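Local structure of capsid protein (Infectious hypodermal and hematopoietic necrosis virus, 3N7X) at residues S122-M127 with E139-T144. The protein forms the icosahedral shell of a shrimp-infecting brevidensovirus, sixty copies of a beta-barrel subunit assembling into the capsid, and binds calcium ions. Sequence-based numbering, arbitrary orientation.
Sequences SMVPLM and ETLTFT
Met-127 and Thr-140 form an antiparallel hydrogen-bonded pair: Met-127 N reaches Thr-140 O at 3.0 Å and Thr-140 N returns to Met-127 O at 2.9 Å, both nearly straight. One step back along the first strand and one on along the second, Leu-126 faces Leu-141 as a non-hydrogen-bonded pair, and past it the strands part, with only a weak bond from Thr-142 N to Pro-125 O. Met-127 makes the largest contribution. Its CG sits between backbone N and carbonyl carbon (chi1 63°), and the chain runs extended from there, passing the OG1 of Thr-140 and the carbonyl of Leu-141. The terminal CE ends squarely over the centre of the Phe-143 ring, 3.6 Å from the centroid, a CH-pi contact; SD lies farther off, in an oblique Met-aromatic approach. Strand 111-131 is strand D of the jelly-roll BIDG sheet, pairing with 281-296 through Val-124 and Leu-126; 137-141 is the returning arm of the D-E ribbon. Thr-140 OG1 donates to Leu-141 O at 2.9 Å and accepts a hydrogen bond from a water that also donates weakly to Met-127 O. Near the parting of the strands, Val-124 CG1 meets Leu-141 CD2 at 3.8 Å. This part of the hairpin is buried between subunits: Phe-143 stacks edge-to-face with Phe-143 of two neighbouring subunits, consistent with a ribbon lining the fivefold axis as in other parvoviruses, and Leu-126 packs on Leu-279 of one of them.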
loop_
_atom_site.group_PDB
_atom_site.type_symbol
_atom_site.label_atom_id
_atom_site.label_comp_id
_atom_site.label_asym_id
_atom_site.label_seq_id
_atom_site.Cartn_x
_atom_site.Cartn_y
_atom_site.Cartn_z
ATOM N N SER A 122 -25.689 -48.056 72.985
ATOM C CA SER A 122 -26.991 -48.017 73.631
ATOM C C SER A 122 -26.962 -48.181 75.145
ATOM O O SER A 122 -27.784 -48.903 75.713
ATOM C CB SER A 122 -27.880 -49.102 73.026
ATOM O OG SER A 122 -28.017 -48.910 71.633
ATOM N N MET A 123 -26.029 -47.508 75.805
ATOM C CA MET A 123 -25.939 -47.612 77.251
ATOM C C MET A 123 -27.200 -47.142 77.969
ATOM O O MET A 123 -27.817 -46.148 77.583
ATOM C CB MET A 123 -24.764 -46.798 77.776
ATOM C CG MET A 123 -24.709 -46.773 79.287
ATOM S SD MET A 123 -23.394 -45.733 79.897
ATOM C CE MET A 123 -21.956 -46.695 79.369
ATOM N N VAL A 124 -27.570 -47.870 79.021
ATOM C CA VAL A 124 -28.725 -47.528 79.838
ATOM C C VAL A 124 -28.249 -47.468 81.287
ATOM O O VAL A 124 -28.008 -48.499 81.913
ATOM C CB VAL A 124 -29.835 -48.586 79.725
ATOM C CG1 VAL A 124 -30.988 -48.230 80.653
ATOM C CG2 VAL A 124 -30.321 -48.675 78.290
ATOM N N PRO A 125 -28.080 -46.252 81.832
ATOM C CA PRO A 125 -27.626 -46.049 83.215
ATOM C C PRO A 125 -28.632 -46.548 84.255
ATOM O O PRO A 125 -29.841 -46.364 84.106
ATOM C CB PRO A 125 -27.417 -44.535 83.293
ATOM C CG PRO A 125 -27.094 -44.160 81.877
ATOM C CD PRO A 125 -28.096 -44.975 81.098
ATOM N N LEU A 126 -28.117 -47.162 85.316
ATOM C CA LEU A 126 -28.957 -47.711 86.374
ATOM C C LEU A 126 -28.529 -47.250 87.760
ATOM O O LEU A 126 -27.376 -46.873 87.970
ATOM C CB LEU A 126 -28.892 -49.236 86.335
ATOM C CG LEU A 126 -29.296 -49.901 85.023
ATOM C CD1 LEU A 126 -28.839 -51.340 85.030
ATOM C CD2 LEU A 126 -30.804 -49.800 84.839
ATOM N N MET A 127 -29.459 -47.295 88.710
ATOM C CA MET A 127 -29.150 -46.917 90.084
ATOM C C MET A 127 -29.990 -47.713 91.078
ATOM O O MET A 127 -31.049 -48.246 90.735
ATOM C CB MET A 127 -29.376 -45.421 90.307
ATOM C CG MET A 127 -30.806 -44.963 90.125
ATOM S SD MET A 127 -30.913 -43.170 90.324
ATOM C CE MET A 127 -32.696 -42.922 90.587
ATOM N N GLU A 139 -33.660 -51.350 92.463
ATOM C CA GLU A 139 -33.077 -50.925 91.199
ATOM C C GLU A 139 -34.074 -50.153 90.342
ATOM O O GLU A 139 -35.251 -50.502 90.275
ATOM C CB GLU A 139 -32.588 -52.150 90.417
ATOM C CG GLU A 139 -31.561 -51.839 89.343
ATOM C CD GLU A 139 -30.135 -52.102 89.801
ATOM O OE1 GLU A 139 -29.832 -51.852 90.986
ATOM O OE2 GLU A 139 -29.311 -52.553 88.976
ATOM N N THR A 140 -33.595 -49.098 89.691
ATOM C CA THR A 140 -34.431 -48.297 88.802
ATOM C C THR A 140 -33.561 -47.631 87.750
ATOM O O THR A 140 -32.329 -47.687 87.805
ATOM C CB THR A 140 -35.167 -47.144 89.531
ATOM O OG1 THR A 140 -34.206 -46.213 90.045
ATOM C CG2 THR A 140 -36.023 -47.676 90.661
ATOM N N LEU A 141 -34.210 -47.004 86.780
ATOM C CA LEU A 141 -33.479 -46.272 85.771
ATOM C C LEU A 141 -32.889 -45.099 86.541
ATOM O O LEU A 141 -33.260 -44.833 87.689
ATOM C CB LEU A 141 -34.421 -45.747 84.694
ATOM C CG LEU A 141 -35.021 -46.781 83.747
ATOM C CD1 LEU A 141 -36.157 -46.144 82.977
ATOM C CD2 LEU A 141 -33.947 -47.312 82.805
ATOM N N THR A 142 -31.979 -44.390 85.907
ATOM C CA THR A 142 -31.339 -43.262 86.536
ATOM C C THR A 142 -32.167 -41.991 86.240
ATOM O O THR A 142 -32.921 -41.965 85.265
ATOM C CB THR A 142 -29.908 -43.182 85.992
ATOM O OG1 THR A 142 -29.172 -42.201 86.713
ATOM C CG2 THR A 142 -29.921 -42.836 84.523
ATOM N N PHE A 143 -32.059 -40.962 87.083
ATOM C CA PHE A 143 -32.808 -39.704 86.884
ATOM C C PHE A 143 -32.378 -38.938 85.636
ATOM O O PHE A 143 -33.211 -38.354 84.940
ATOM C CB PHE A 143 -32.619 -38.736 88.053
ATOM C CG PHE A 143 -33.268 -39.163 89.326
ATOM C CD1 PHE A 143 -34.528 -39.754 89.323
ATOM C CD2 PHE A 143 -32.643 -38.908 90.545
ATOM C CE1 PHE A 143 -35.159 -40.083 90.523
ATOM C CE2 PHE A 143 -33.260 -39.229 91.747
ATOM C CZ PHE A 143 -34.521 -39.818 91.740
ATOM N N THR A 144 -31.066 -38.896 85.401
ATOM C CA THR A 144 -30.486 -38.205 84.251
ATOM C C THR A 144 -29.466 -39.100 83.565
ATOM O O THR A 144 -29.324 -40.269 83.913
ATOM C CB THR A 144 -29.770 -36.898 84.657
ATOM O OG1 THR A 144 -28.847 -37.163 85.720
ATOM C CG2 THR A 144 -30.772 -35.864 85.105
HETATM O O HOH W 1 -32.890 -46.590 92.713
#